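Local coordinates for spindle assembly abnormal protein 6 homolog (Drosophila melanogaster, PDB 5AL7), which forms the central scaffold of centrioles, its homodimers assembling into the cartwheel that ensures their nine-fold symmetry, at residues A[52-63]-A[97-108]. The protein carries 1 engineered substitution. Sequence-based numbering, arbitrary orientation.
Sequences AERVDFKELLQL and FSGFIDNVVRML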
loop_
_atom_site.group_PDB
_atom_site.type_symbol
_atom_site.label_atom_id
_atom_site.label_comp_id
_atom_site.label_asym_id
_atom_site.label_seq_id
_atom_site.Cartn_x
_atom_site.Cartn_y
_atom_site.Cartn_z
ATOM N N ALA A 52 -18.200 1.058 0.581
ATOM C CA ALA A 52 -19.445 1.185 -0.171
ATOM C C ALA A 52 -19.402 2.374 -1.129
ATOM O O ALA A 52 -19.325 3.530 -0.686
ATOM C CB ALA A 52 -20.632 1.303 0.795
ATOM N N GLU A 53 -19.445 2.119 -2.436
ATOM C CA GLU A 53 -19.384 3.261 -3.362
ATOM C C GLU A 53 -20.251 3.093 -4.617
ATOM O O GLU A 53 -20.476 1.975 -5.087
ATOM C CB GLU A 53 -17.924 3.537 -3.757
ATOM C CG GLU A 53 -17.165 2.352 -4.353
ATOM C CD GLU A 53 -15.639 2.521 -4.318
ATOM O OE1 GLU A 53 -15.115 3.166 -3.378
ATOM O OE2 GLU A 53 -14.962 2.011 -5.236
ATOM N N ARG A 54 -20.721 4.214 -5.159
ATOM C CA ARG A 54 -21.548 4.202 -6.374
ATOM C C ARG A 54 -21.002 5.143 -7.474
ATOM O O ARG A 54 -20.102 5.946 -7.244
ATOM C CB ARG A 54 -22.994 4.585 -6.050
ATOM C CG ARG A 54 -23.193 6.081 -5.900
ATOM C CD ARG A 54 -24.656 6.493 -5.803
ATOM N NE ARG A 54 -24.766 7.952 -5.832
ATOM C CZ ARG A 54 -24.875 8.722 -4.751
ATOM N NH1 ARG A 54 -24.926 8.174 -3.542
ATOM N NH2 ARG A 54 -24.952 10.043 -4.882
ATOM N N VAL A 55 -21.564 5.042 -8.670
ATOM C CA VAL A 55 -21.187 5.920 -9.771
ATOM C C VAL A 55 -22.219 7.048 -9.904
ATOM O O VAL A 55 -23.422 6.820 -9.782
ATOM C CB VAL A 55 -21.079 5.137 -11.102
ATOM C CG1 VAL A 55 -20.463 5.992 -12.159
ATOM C CG2 VAL A 55 -20.232 3.898 -10.917
ATOM N N ASP A 56 -21.754 8.269 -10.129
ATOM C CA ASP A 56 -22.658 9.418 -10.136
ATOM C C ASP A 56 -23.518 9.533 -11.410
ATOM O O ASP A 56 -24.675 9.975 -11.357
ATOM C CB ASP A 56 -21.850 10.709 -9.904
ATOM C CG ASP A 56 -21.095 11.187 -11.142
ATOM O OD1 ASP A 56 -20.770 10.369 -12.023
ATOM O OD2 ASP A 56 -20.806 12.399 -11.218
ATOM N N PHE A 57 -22.953 9.146 -12.547
ATOM C CA PHE A 57 -23.619 9.315 -13.832
ATOM C C PHE A 57 -24.459 8.117 -14.294
ATOM O O PHE A 57 -25.178 8.211 -15.285
ATOM C CB PHE A 57 -22.584 9.678 -14.902
ATOM C CG PHE A 57 -21.565 8.608 -15.178
ATOM C CD1 PHE A 57 -21.835 7.599 -16.077
ATOM C CD2 PHE A 57 -20.329 8.637 -14.567
ATOM C CE1 PHE A 57 -20.898 6.634 -16.349
ATOM C CE2 PHE A 57 -19.388 7.674 -14.842
ATOM C CZ PHE A 57 -19.674 6.671 -15.733
ATOM N N LYS A 58 -24.319 6.983 -13.623
ATOM C CA LYS A 58 -25.106 5.801 -13.957
ATOM C C LYS A 58 -25.479 4.994 -12.715
ATOM O O LYS A 58 -24.819 5.081 -11.686
ATOM C CB LYS A 58 -24.348 4.925 -14.955
ATOM C CG LYS A 58 -23.054 4.328 -14.430
ATOM C CD LYS A 58 -22.460 3.394 -15.473
ATOM C CE LYS A 58 -21.101 2.847 -15.062
ATOM N NZ LYS A 58 -20.547 1.906 -16.085
ATOM N N GLU A 59 -26.563 4.239 -12.800
ATOM C CA GLU A 59 -26.969 3.384 -11.688
ATOM C C GLU A 59 -26.012 2.218 -11.578
ATOM O O GLU A 59 -26.093 1.247 -12.343
ATOM C CB GLU A 59 -28.401 2.885 -11.866
ATOM C CG GLU A 59 -29.402 4.011 -11.854
ATOM C CD GLU A 59 -30.788 3.542 -12.154
ATOM O OE1 GLU A 59 -30.926 2.431 -12.713
ATOM O OE2 GLU A 59 -31.732 4.307 -11.881
ATOM N N LEU A 60 -25.061 2.354 -10.665
ATOM C CA LEU A 60 -24.100 1.296 -10.415
ATOM C C LEU A 60 -23.598 1.354 -8.983
ATOM O O LEU A 60 -22.995 2.339 -8.560
ATOM C CB LEU A 60 -22.935 1.388 -11.393
ATOM C CG LEU A 60 -21.907 0.266 -11.282
ATOM C CD1 LEU A 60 -22.535 -1.097 -11.554
ATOM C CD2 LEU A 60 -20.786 0.529 -12.252
ATOM N N LEU A 61 -23.829 0.276 -8.249
ATOM C CA LEU A 61 -23.416 0.207 -6.857
ATOM C C LEU A 61 -22.445 -0.936 -6.617
ATOM O O LEU A 61 -22.655 -2.058 -7.089
ATOM C CB LEU A 61 -24.629 0.028 -5.952
ATOM C CG LEU A 61 -24.328 -0.309 -4.492
ATOM C CD1 LEU A 61 -23.823 0.907 -3.727
ATOM C CD2 LEU A 61 -25.547 -0.899 -3.843
ATOM N N GLN A 62 -21.376 -0.659 -5.883
ATOM C CA GLN A 62 -20.490 -1.742 -5.494
ATOM C C GLN A 62 -20.184 -1.712 -4.006
ATOM O O GLN A 62 -19.898 -0.645 -3.427
ATOM C CB GLN A 62 -19.185 -1.713 -6.282
ATOM C CG GLN A 62 -18.486 -3.060 -6.265
ATOM C CD GLN A 62 -17.077 -2.989 -6.769
ATOM O OE1 GLN A 62 -16.219 -2.375 -6.136
ATOM N NE2 GLN A 62 -16.813 -3.630 -7.898
ATOM N N LEU A 63 -20.296 -2.890 -3.397
ATOM C CA LEU A 63 -19.932 -3.111 -2.000
ATOM C C LEU A 63 -18.754 -4.068 -1.939
ATOM O O LEU A 63 -18.827 -5.192 -2.442
ATOM C CB LEU A 63 -21.094 -3.686 -1.188
ATOM C CG LEU A 63 -22.413 -2.928 -1.095
ATOM C CD1 LEU A 63 -23.474 -3.788 -0.425
ATOM C CD2 LEU A 63 -22.213 -1.656 -0.324
ATOM N N PHE A 97 -33.907 2.969 -7.495
ATOM C CA PHE A 97 -32.482 2.698 -7.314
ATOM C C PHE A 97 -31.877 3.610 -6.250
ATOM O O PHE A 97 -31.074 3.167 -5.423
ATOM C CB PHE A 97 -31.730 2.844 -8.635
ATOM C CG PHE A 97 -30.354 2.270 -8.607
ATOM C CD1 PHE A 97 -30.146 0.927 -8.882
ATOM C CD2 PHE A 97 -29.256 3.070 -8.312
ATOM C CE1 PHE A 97 -28.862 0.380 -8.847
ATOM C CE2 PHE A 97 -27.969 2.535 -8.277
ATOM C CZ PHE A 97 -27.772 1.188 -8.546
ATOM N N SER A 98 -32.277 4.876 -6.255
ATOM C CA SER A 98 -31.796 5.826 -5.261
ATOM C C SER A 98 -32.289 5.453 -3.868
ATOM O O SER A 98 -31.517 5.461 -2.900
ATOM C CB SER A 98 -32.250 7.235 -5.610
ATOM O OG SER A 98 -31.824 7.578 -6.917
ATOM N N GLY A 99 -33.570 5.102 -3.771
ATOM C CA GLY A 99 -34.141 4.707 -2.496
ATOM C C GLY A 99 -33.513 3.418 -2.009
ATOM O O GLY A 99 -33.337 3.206 -0.806
ATOM N N PHE A 100 -33.137 2.569 -2.960
ATOM C CA PHE A 100 -32.407 1.342 -2.651
ATOM C C PHE A 100 -31.067 1.677 -2.023
ATOM O O PHE A 100 -30.734 1.137 -0.973
ATOM C CB PHE A 100 -32.217 0.514 -3.921
ATOM C CG PHE A 100 -31.311 -0.678 -3.763
ATOM C CD1 PHE A 100 -31.673 -1.753 -2.968
ATOM C CD2 PHE A 100 -30.106 -0.742 -4.461
ATOM C CE1 PHE A 100 -30.835 -2.862 -2.850
ATOM C CE2 PHE A 100 -29.269 -1.846 -4.345
ATOM C CZ PHE A 100 -29.635 -2.908 -3.539
ATOM N N ILE A 101 -30.329 2.605 -2.637
ATOM C CA ILE A 101 -29.042 3.043 -2.096
ATOM C C ILE A 101 -29.226 3.593 -0.675
ATOM O O ILE A 101 -28.444 3.280 0.224
ATOM C CB ILE A 101 -28.363 4.130 -2.988
ATOM C CG1 ILE A 101 -28.157 3.668 -4.438
ATOM C CG2 ILE A 101 -27.029 4.534 -2.399
ATOM C CD1 ILE A 101 -27.182 2.549 -4.622
ATOM N N ASP A 102 -30.261 4.409 -0.473
ATOM C CA ASP A 102 -30.554 4.962 0.855
ATOM C C ASP A 102 -30.771 3.859 1.883
ATOM O O ASP A 102 -30.245 3.924 3.005
ATOM C CB ASP A 102 -31.789 5.857 0.829
ATOM C CG ASP A 102 -31.642 7.029 -0.109
ATOM O OD1 ASP A 102 -30.527 7.588 -0.198
ATOM O OD2 ASP A 102 -32.660 7.421 -0.716
ATOM N N ASN A 103 -31.552 2.853 1.493
ATOM C CA ASN A 103 -31.852 1.734 2.380
ATOM C C ASN A 103 -30.604 0.934 2.717
ATOM O O ASN A 103 -30.402 0.540 3.870
ATOM C CB ASN A 103 -32.910 0.810 1.760
ATOM C CG ASN A 103 -34.331 1.295 2.015
ATOM O OD1 ASN A 103 -34.804 1.265 3.148
ATOM N ND2 ASN A 103 -35.021 1.722 0.963
ATOM N N VAL A 104 -29.770 0.699 1.707
ATOM C CA VAL A 104 -28.528 -0.034 1.889
ATOM C C VAL A 104 -27.601 0.696 2.854
ATOM O O VAL A 104 -27.033 0.096 3.764
ATOM C CB VAL A 104 -27.808 -0.262 0.552
ATOM C CG1 VAL A 104 -26.432 -0.827 0.795
ATOM C CG2 VAL A 104 -28.620 -1.200 -0.330
ATOM N N VAL A 105 -27.443 1.995 2.651
ATOM C CA VAL A 105 -26.629 2.780 3.560
ATOM C C VAL A 105 -27.157 2.674 4.980
ATOM O O VAL A 105 -26.414 2.311 5.898
ATOM C CB VAL A 105 -26.580 4.258 3.140
ATOM C CG1 VAL A 105 -25.938 5.101 4.233
ATOM C CG2 VAL A 105 -25.831 4.404 1.825
ATOM N N ARG A 106 -28.452 2.947 5.138
ATOM C CA ARG A 106 -29.103 2.888 6.442
ATOM C C ARG A 106 -28.818 1.551 7.127
ATOM O O ARG A 106 -28.391 1.501 8.287
ATOM C CB ARG A 106 -30.607 3.108 6.293
ATOM C CG ARG A 106 -31.385 2.888 7.580
ATOM C CD ARG A 106 -32.891 3.005 7.366
ATOM N NE ARG A 106 -33.414 2.074 6.362
ATOM C CZ ARG A 106 -33.794 0.823 6.618
ATOM N NH1 ARG A 106 -33.678 0.327 7.848
ATOM N NH2 ARG A 106 -34.268 0.057 5.640
ATOM N N MET A 107 -29.010 0.468 6.386
ATOM C CA MET A 107 -28.794 -0.857 6.930
ATOM C C MET A 107 -27.324 -1.132 7.293
ATOM O O MET A 107 -27.042 -1.807 8.279
ATOM C CB MET A 107 -29.303 -1.902 5.942
ATOM C CG MET A 107 -30.814 -1.934 5.852
ATOM S SD MET A 107 -31.484 -3.384 5.011
ATOM C CE MET A 107 -30.996 -3.041 3.321
ATOM N N LEU A 108 -26.389 -0.594 6.522
ATOM C CA LEU A 108 -24.977 -0.760 6.857
ATOM C C LEU A 108 -24.671 -0.036 8.160
ATOM O O LEU A 108 -23.915 -0.536 9.002
ATOM C CB LEU A 108 -24.075 -0.251 5.721
ATOM C CG LEU A 108 -23.969 -1.164 4.493
ATOM C CD1 LEU A 108 -23.327 -0.485 3.315
ATOM C CD2 LEU A 108 -23.159 -2.384 4.866
#
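One face of the Phe97 ring is covered by Glu59, whose CB sits 3.5 Å from the ring centroid, almost straight above it, a CH-pi contact; Leu61 N lies at the ring's edge, and Phe84 meets the ring edge-to-face. The Phe100 ring has Val104 CG2 over one face, offset toward the rim, while Leu61 CD2 approaches it obliquely at 3.9 Å from CE2. This is the helix-on-sheet packing of the SAS-6 N-terminal head domain, an XRCC4-like fold: helix 97-113 lies against the β-hairpin of strands 44-55 and 60-67, its first turns running 17° from parallel to strand 60-63. Glu59 suits the exposed end of the hairpin because CB and CG cover the ring while the extended chain takes the carboxylate, stacked 13° from the ring plane near Phe97 CB, on to a polar partner: OE1 and Ser81 OG share a hydrogen bond. Deeper in, contact is purely apolar. Leu61 turns its CG away from its own backbone nitrogen (chi1 170°), which carries the branched end to the helix; there it meets Ile101 tip to tip, CD1 of Ile101 lying 3.8 Å from Leu61 CD1 and touching its CB too. Phe100 fits this buried place by bridging to Leu152 and Leu154 of strand 149-158 with its broad ring. Farther along the helix, Leu63 and Leu108 lie alongside each other, pointing opposite ways. The short Ala52 side chain leaves room for the leucine, and Leu108 CD1 reaches both hairpin strands, 4.0 Å from Leu63 CD2 and 4.1 Å from Ala52 CB.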